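Local coordinates for titin (Homo sapiens, PDB 2J8H), which is the giant elastic protein of muscle, probably also a protein kinase through another part of its chain, here a rigid tandem of two A-band immunoglobulin domains, at residues Arg53-Glu56 against His62-Ile65; Phe175-Ala180 against Ile186-Val191. All coordinates share one frame; numbering follows the deposited sequence.

Both contacts are antiparallel hairpins, one in each immunoglobulin domain of the tandem. Contact 1 comes first along the chain and pairs strands 52-57 and 61-66 at the edge of one sheet of the first domain. Contact 2 pairs strands 174-182 and 185-196 in the interior of a sheet of the second domain. Their centres lie about 42 Å apart, their nearest atoms about 28 Å, on opposite sides of the chain's centre, so neither touches the other. Strand 86-102 runs on from the first domain to the second, in keeping with a rigid tandem. Between subunits they do meet: Q63 of contact 1 bonds to I186 of contact 2 in another chain.

Contact 1: residues Arg53-Glu56 against His62-Ile65; sequences RIQE and HQLI
Q55 and Q63 face each other as a hydrogen-bonded antiparallel pair, and so do R53 and I65. Each pair closes a ring of two backbone bonds; I65 N to R53 O and Q55 N to Q63 O are both 2.8 Å.

A fifth bond joins side chains: Q63 NE2 donates to Q55 OE1 over 2.8 Å. The two chains run alongside, pointing the same way, with amide planes 28° apart. Q63 CG stands between its backbone N and carbonyl carbon (chi1 80°), which sends the extended chain along Q55. Glutamine suits both places, since one amide can offer N-H while the other offers oxygen; Q63 OE1 in turn accepts from I186 N of the third subunit. Were Q55 an alanine, Q63 NE2 would probably lose this acceptor and I65 CD1 the amide beside it.

This is the D-E hairpin of an I-set immunoglobulin domain, with D at the sheet's edge. There I54, Q55 and E56 continue the sheet as a parallel ladder with a strand of the second subunit.

Van der Waals packing occurs on both faces. I65 CG2 and CD1 lie against one face of the R53 guanidinium, CG2 3.5 Å from R53 NH2; so flat a group can rest on a branched aliphatic. Beside them a water accepts from R53 NE (3.0 Å) and can donate to I65 O (2.8 Å). On the inner face I54 CG1 meets L64 CD1 at 3.7 Å, branched aliphatics suited to packing on W38.

Charged and polar groups share that inner face. The E56 carboxylate lies beside the H62 ring, planes 33° apart, with E56 CD 3.2 Å from H62 CE1, while its OE2 salt-bridges K33. Water meets the ring edge in plane at H62 ND1, 2.9 Å away, giving this buried imidazole a polar partner.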
ATOM      1  N   ARG A  53      -7.620  13.994  -9.410  1.00 47.54           N
ATOM      2  CA  ARG A  53      -9.061  13.855  -9.549  1.00 48.29           C
ATOM      3  C   ARG A  53      -9.703  15.035  -8.867  1.00 47.96           C
ATOM      4  O   ARG A  53      -9.334  15.380  -7.752  1.00 48.48           O
ATOM      5  CB  ARG A  53      -9.550  12.580  -8.865  1.00 47.86           C
ATOM      6  CG  ARG A  53      -9.310  11.331  -9.615  1.00 50.24           C
ATOM      7  CD  ARG A  53      -9.719  10.127  -8.786  1.00 51.43           C
ATOM      8  NE  ARG A  53      -8.651   9.784  -7.871  1.00 55.38           N
ATOM      9  CZ  ARG A  53      -8.800   9.073  -6.746  1.00 58.76           C
ATOM     10  NH1 ARG A  53     -10.004   8.628  -6.372  1.00 58.49           N
ATOM     11  NH2 ARG A  53      -7.721   8.798  -5.990  1.00 58.27           N
ATOM     12  N   ILE A  54     -10.659  15.654  -9.529  1.00 48.43           N
ATOM     13  CA  ILE A  54     -11.338  16.821  -8.999  1.00 49.13           C
ATOM     14  C   ILE A  54     -12.764  16.407  -8.800  1.00 49.98           C
ATOM     15  O   ILE A  54     -13.357  15.752  -9.655  1.00 50.96           O
ATOM     16  CB  ILE A  54     -11.256  17.995  -9.958  1.00 49.02           C
ATOM     17  CG1 ILE A  54      -9.833  18.521  -9.969  1.00 49.39           C
ATOM     18  CG2 ILE A  54     -12.279  19.110  -9.550  1.00 49.74           C
ATOM     19  CD1 ILE A  54      -9.540  19.519 -11.047  1.00 50.64           C
ATOM     20  N   GLN A  55     -13.332  16.748  -7.649  1.00 50.53           N
ATOM     21  CA  GLN A  55     -14.648  16.241  -7.304  1.00 49.85           C
ATOM     22  C   GLN A  55     -15.471  17.338  -6.664  1.00 49.97           C
ATOM     23  O   GLN A  55     -14.933  18.235  -6.006  1.00 50.68           O
ATOM     24  CB  GLN A  55     -14.530  15.059  -6.373  1.00 50.13           C
ATOM     25  CG  GLN A  55     -13.755  13.888  -6.942  1.00 51.63           C
ATOM     26  CD  GLN A  55     -13.790  12.687  -6.060  1.00 51.52           C
ATOM     27  OE1 GLN A  55     -14.022  12.788  -4.856  1.00 56.67           O
ATOM     28  NE2 GLN A  55     -13.514  11.523  -6.639  1.00 56.64           N
ATOM     29  N   GLU A  56     -16.774  17.277  -6.906  1.00 49.03           N
ATOM     30  CA  GLU A  56     -17.707  18.278  -6.409  1.00 48.45           C
ATOM     31  C   GLU A  56     -18.935  17.558  -5.844  1.00 46.82           C
ATOM     32  O   GLU A  56     -19.298  16.481  -6.309  1.00 45.15           O
ATOM     33  CB  GLU A  56     -18.079  19.249  -7.523  1.00 47.99           C
ATOM     34  CG  GLU A  56     -18.858  20.408  -7.034  1.00 50.14           C
ATOM     35  CD  GLU A  56     -19.223  21.379  -8.144  1.00 50.63           C
ATOM     36  OE1 GLU A  56     -18.715  21.210  -9.275  1.00 53.70           O
ATOM     37  OE2 GLU A  56     -20.006  22.306  -7.854  1.00 53.06           O
ATOM     38  N   HIS A  62     -15.909  21.023  -2.670  1.00 46.11           N
ATOM     39  CA  HIS A  62     -14.963  20.790  -3.755  1.00 46.48           C
ATOM     40  C   HIS A  62     -13.744  20.124  -3.187  1.00 46.82           C
ATOM     41  O   HIS A  62     -13.254  20.528  -2.117  1.00 46.19           O
ATOM     42  CB  HIS A  62     -14.535  22.110  -4.363  1.00 47.48           C
ATOM     43  CG  HIS A  62     -15.631  22.781  -5.114  1.00 46.82           C
ATOM     44  ND1 HIS A  62     -15.881  22.517  -6.441  1.00 47.93           N
ATOM     45  CD2 HIS A  62     -16.600  23.631  -4.703  1.00 47.24           C
ATOM     46  CE1 HIS A  62     -16.937  23.211  -6.826  1.00 48.56           C
ATOM     47  NE2 HIS A  62     -17.393  23.890  -5.788  1.00 47.56           N
ATOM     48  N   GLN A  63     -13.247  19.095  -3.870  1.00 46.00           N
ATOM     49  CA  GLN A  63     -12.020  18.484  -3.418  1.00 46.18           C
ATOM     50  C   GLN A  63     -11.146  18.045  -4.578  1.00 46.07           C
ATOM     51  O   GLN A  63     -11.620  17.734  -5.673  1.00 45.45           O
ATOM     52  CB  GLN A  63     -12.279  17.379  -2.371  1.00 46.47           C
ATOM     53  CG  GLN A  63     -12.705  16.065  -2.892  1.00 46.78           C
ATOM     54  CD  GLN A  63     -13.071  15.038  -1.837  1.00 46.50           C
ATOM     55  OE1 GLN A  63     -13.046  15.302  -0.640  1.00 48.66           O
ATOM     56  NE2 GLN A  63     -13.496  13.868  -2.294  1.00 45.73           N
ATOM     57  N   LEU A  64      -9.849  18.094  -4.321  1.00 45.66           N
ATOM     58  CA  LEU A  64      -8.857  17.632  -5.246  1.00 45.35           C
ATOM     59  C   LEU A  64      -8.153  16.478  -4.573  1.00 45.46           C
ATOM     60  O   LEU A  64      -7.682  16.611  -3.441  1.00 46.45           O
ATOM     61  CB  LEU A  64      -7.866  18.750  -5.523  1.00 45.24           C
ATOM     62  CG  LEU A  64      -6.591  18.366  -6.309  1.00 45.12           C
ATOM     63  CD1 LEU A  64      -6.921  18.033  -7.745  1.00 44.12           C
ATOM     64  CD2 LEU A  64      -5.578  19.535  -6.217  1.00 46.16           C
ATOM     65  N   ILE A  65      -8.074  15.349  -5.257  1.00 45.21           N
ATOM     66  CA  ILE A  65      -7.320  14.219  -4.784  1.00 45.39           C
ATOM     67  C   ILE A  65      -6.051  14.089  -5.616  1.00 45.77           C
ATOM     68  O   ILE A  65      -6.112  13.942  -6.834  1.00 44.68           O
ATOM     69  CB  ILE A  65      -8.122  12.898  -4.878  1.00 45.30           C
ATOM     70  CG1 ILE A  65      -9.515  13.068  -4.244  1.00 45.75           C
ATOM     71  CG2 ILE A  65      -7.343  11.733  -4.195  1.00 44.83           C
ATOM     72  CD1 ILE A  65     -10.500  11.924  -4.548  1.00 46.08           C
TER
HETATM   73  O   HOH W   1      -6.112  11.283  -7.717  1.00 41.83           O
HETATM   74  O   HOH W   2     -13.704  20.953  -7.546  1.00 43.66           O

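Contact 2: residues Phe175-Ala180 against Ile186-Val191; sequences FYVVCA and IDQKTV
V177 reaches across to both Q188 and T190, and its two methyls divide the work. With CG1 anti to the backbone N (chi1 179°), that methyl lies 3.7 Å from Q188 NE2, while CG2 comes within 3.6 Å of T190 OG1. A beta-branched valine can thus touch two neighbours at once. Further along the same face, C179 SG meets I186 CG2 at 3.6 Å, a small polarisable sulphur against a methyl. At the other end the ring of F175 turns an edge to T190, F175 CD2 lying 4.0 Å from T190 CG2.

The backbone supplies six hydrogen bonds, a mutual pair each for Y176 with V191, V178 with K189 and A180 with D187. Y176 N to V191 O, at 2.8 Å, is almost perfectly straight. Between these rungs, CA-H groups such as that of T190 approach the carbonyl oxygens.

Charges gather along strand 186-191. K189 folds back, bent at chi2 (-66°) and again at chi4, bringing NZ 3.0 Å from D187 OD1 in a salt bridge and 2.8 Å from Q188 O, which it approaches 44° above the carbonyl plane. The long, flexible lysine chain can make such a return. D187 OD2 is held by K101, whose ammonium lies near that of K189, so the carboxylate between them is likely to offset their repulsion.

On the face of Y176, V178 and V191, valines V178 and V191 pack on I126, and V178 also on W138. Y176 OH bonds to D172 O, four residues back, as in a tyrosine corner. V178 and I126 apparently fill the places of the disulfide cysteines of classical immunoglobulins, and the whole is the F-G hairpin of an I-set domain, flanked by strand C beside F and the parallel A' strand beside G.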
ATOM      1  N   PHE A 175      33.946  -2.698   8.133  1.00 45.06           N
ATOM      2  CA  PHE A 175      32.505  -2.540   8.062  1.00 45.42           C
ATOM      3  C   PHE A 175      32.140  -1.106   8.354  1.00 45.65           C
ATOM      4  O   PHE A 175      32.443  -0.592   9.429  1.00 45.98           O
ATOM      5  CB  PHE A 175      31.833  -3.461   9.076  1.00 45.26           C
ATOM      6  CG  PHE A 175      32.050  -4.916   8.802  1.00 45.15           C
ATOM      7  CD1 PHE A 175      33.111  -5.585   9.378  1.00 45.60           C
ATOM      8  CD2 PHE A 175      31.202  -5.611   7.960  1.00 45.29           C
ATOM      9  CE1 PHE A 175      33.322  -6.948   9.129  1.00 46.80           C
ATOM     10  CE2 PHE A 175      31.401  -6.965   7.703  1.00 45.74           C
ATOM     11  CZ  PHE A 175      32.467  -7.634   8.289  1.00 45.91           C
ATOM     12  N   TYR A 176      31.518  -0.448   7.379  1.00 45.82           N
ATOM     13  CA  TYR A 176      31.161   0.955   7.509  1.00 45.68           C
ATOM     14  C   TYR A 176      29.644   1.023   7.660  1.00 46.39           C
ATOM     15  O   TYR A 176      28.913   0.324   6.961  1.00 46.63           O
ATOM     16  CB  TYR A 176      31.654   1.727   6.284  1.00 45.31           C
ATOM     17  CG  TYR A 176      33.171   1.789   6.217  1.00 44.69           C
ATOM     18  CD1 TYR A 176      33.912   0.760   5.645  1.00 43.50           C
ATOM     19  CD2 TYR A 176      33.859   2.846   6.774  1.00 44.65           C
ATOM     20  CE1 TYR A 176      35.308   0.792   5.628  1.00 43.23           C
ATOM     21  CE2 TYR A 176      35.250   2.905   6.741  1.00 43.72           C
ATOM     22  CZ  TYR A 176      35.968   1.882   6.177  1.00 43.02           C
ATOM     23  OH  TYR A 176      37.343   1.958   6.169  1.00 43.09           O
ATOM     24  N   VAL A 177      29.189   1.821   8.618  1.00 46.69           N
ATOM     25  CA  VAL A 177      27.784   1.957   8.908  1.00 46.96           C
ATOM     26  C   VAL A 177      27.351   3.370   8.526  1.00 47.14           C
ATOM     27  O   VAL A 177      27.960   4.337   8.958  1.00 47.57           O
ATOM     28  CB  VAL A 177      27.496   1.681  10.388  1.00 46.97           C
ATOM     29  CG1 VAL A 177      26.015   1.861  10.672  1.00 46.23           C
ATOM     30  CG2 VAL A 177      27.963   0.268  10.766  1.00 48.15           C
ATOM     31  N   VAL A 178      26.325   3.471   7.683  1.00 47.44           N
ATOM     32  CA  VAL A 178      25.745   4.761   7.305  1.00 47.36           C
ATOM     33  C   VAL A 178      24.326   4.804   7.875  1.00 48.22           C
ATOM     34  O   VAL A 178      23.585   3.792   7.847  1.00 47.70           O
ATOM     35  CB  VAL A 178      25.730   4.964   5.783  1.00 48.01           C
ATOM     36  CG1 VAL A 178      25.021   3.821   5.089  1.00 47.07           C
ATOM     37  CG2 VAL A 178      25.118   6.347   5.417  1.00 46.89           C
ATOM     38  N   CYS A 179      23.964   5.953   8.428  1.00 48.40           N
ATOM     39  CA  CYS A 179      22.702   6.087   9.112  1.00 47.55           C
ATOM     40  C   CYS A 179      22.041   7.383   8.687  1.00 47.48           C
ATOM     41  O   CYS A 179      22.721   8.396   8.543  1.00 47.14           O
ATOM     42  CB  CYS A 179      22.970   6.025  10.607  1.00 48.15           C
ATOM     43  SG  CYS A 179      21.522   6.171  11.698  1.00 52.24           S
ATOM     44  N   ALA A 180      20.730   7.332   8.439  1.00 46.21           N
ATOM     45  CA  ALA A 180      19.923   8.506   8.125  1.00 45.95           C
ATOM     46  C   ALA A 180      18.850   8.608   9.197  1.00 45.35           C
ATOM     47  O   ALA A 180      18.192   7.611   9.501  1.00 43.38           O
ATOM     48  CB  ALA A 180      19.290   8.376   6.732  1.00 45.61           C
ATOM     49  N   ILE A 186      14.680   6.441  11.919  1.00 41.92           N
ATOM     50  CA  ILE A 186      16.086   6.225  11.753  1.00 42.11           C
ATOM     51  C   ILE A 186      16.261   4.958  10.947  1.00 42.12           C
ATOM     52  O   ILE A 186      15.597   3.957  11.191  1.00 39.82           O
ATOM     53  CB  ILE A 186      16.719   6.010  13.111  1.00 41.97           C
ATOM     54  CG1 ILE A 186      16.421   7.240  13.974  1.00 42.98           C
ATOM     55  CG2 ILE A 186      18.227   5.737  12.969  1.00 41.53           C
ATOM     56  CD1 ILE A 186      17.151   7.279  15.261  1.00 43.90           C
ATOM     57  N   ASP A 187      17.176   4.989   9.999  1.00 43.19           N
ATOM     58  CA  ASP A 187      17.529   3.782   9.250  1.00 43.78           C
ATOM     59  C   ASP A 187      19.051   3.752   9.150  1.00 44.51           C
ATOM     60  O   ASP A 187      19.677   4.808   9.028  1.00 44.27           O
ATOM     61  CB  ASP A 187      16.933   3.871   7.850  1.00 44.06           C
ATOM     62  CG  ASP A 187      16.915   2.533   7.110  1.00 45.57           C
ATOM     63  OD1 ASP A 187      16.722   1.501   7.772  1.00 47.78           O
ATOM     64  OD2 ASP A 187      17.063   2.532   5.868  1.00 47.65           O
ATOM     65  N   GLN A 188      19.629   2.555   9.201  1.00 45.76           N
ATOM     66  CA  GLN A 188      21.057   2.341   9.001  1.00 46.34           C
ATOM     67  C   GLN A 188      21.302   1.087   8.197  1.00 46.92           C
ATOM     68  O   GLN A 188      20.459   0.174   8.150  1.00 46.40           O
ATOM     69  CB  GLN A 188      21.822   2.286  10.322  1.00 47.03           C
ATOM     70  CG  GLN A 188      21.728   1.016  11.114  1.00 50.57           C
ATOM     71  CD  GLN A 188      22.696   0.996  12.301  1.00 50.30           C
ATOM     72  OE1 GLN A 188      22.778   1.956  13.078  1.00 55.28           O
ATOM     73  NE2 GLN A 188      23.433  -0.091  12.432  1.00 51.46           N
ATOM     74  N   LYS A 189      22.446   1.064   7.536  1.00 46.34           N
ATOM     75  CA  LYS A 189      22.874  -0.072   6.749  1.00 46.50           C
ATOM     76  C   LYS A 189      24.389  -0.144   6.878  1.00 46.13           C
ATOM     77  O   LYS A 189      25.036   0.830   7.225  1.00 44.59           O
ATOM     78  CB  LYS A 189      22.489   0.080   5.275  1.00 47.04           C
ATOM     79  CG  LYS A 189      20.988   0.012   4.956  1.00 50.28           C
ATOM     80  CD  LYS A 189      20.413  -1.364   5.230  1.00 52.16           C
ATOM     81  CE  LYS A 189      18.904  -1.358   5.245  1.00 55.26           C
ATOM     82  NZ  LYS A 189      18.343  -0.559   6.405  1.00 59.75           N
ATOM     83  N   THR A 190      24.925  -1.323   6.615  1.00 46.03           N
ATOM     84  CA  THR A 190      26.338  -1.573   6.693  1.00 46.08           C
ATOM     85  C   THR A 190      26.846  -1.922   5.306  1.00 46.39           C
ATOM     86  O   THR A 190      26.163  -2.570   4.517  1.00 46.90           O
ATOM     87  CB  THR A 190      26.604  -2.720   7.665  1.00 46.86           C
ATOM     88  OG1 THR A 190      26.150  -2.311   8.958  1.00 47.76           O
ATOM     89  CG2 THR A 190      28.096  -3.088   7.743  1.00 45.40           C
ATOM     90  N   VAL A 191      28.072  -1.500   5.037  1.00 46.36           N
ATOM     91  CA  VAL A 191      28.803  -1.850   3.825  1.00 45.86           C
ATOM     92  C   VAL A 191      30.151  -2.453   4.226  1.00 45.65           C
ATOM     93  O   VAL A 191      30.887  -1.844   5.008  1.00 45.26           O
ATOM     94  CB  VAL A 191      29.093  -0.588   2.989  1.00 45.48           C
ATOM     95  CG1 VAL A 191      29.876  -0.933   1.748  1.00 45.34           C
ATOM     96  CG2 VAL A 191      27.798   0.122   2.638  1.00 45.66           C
TER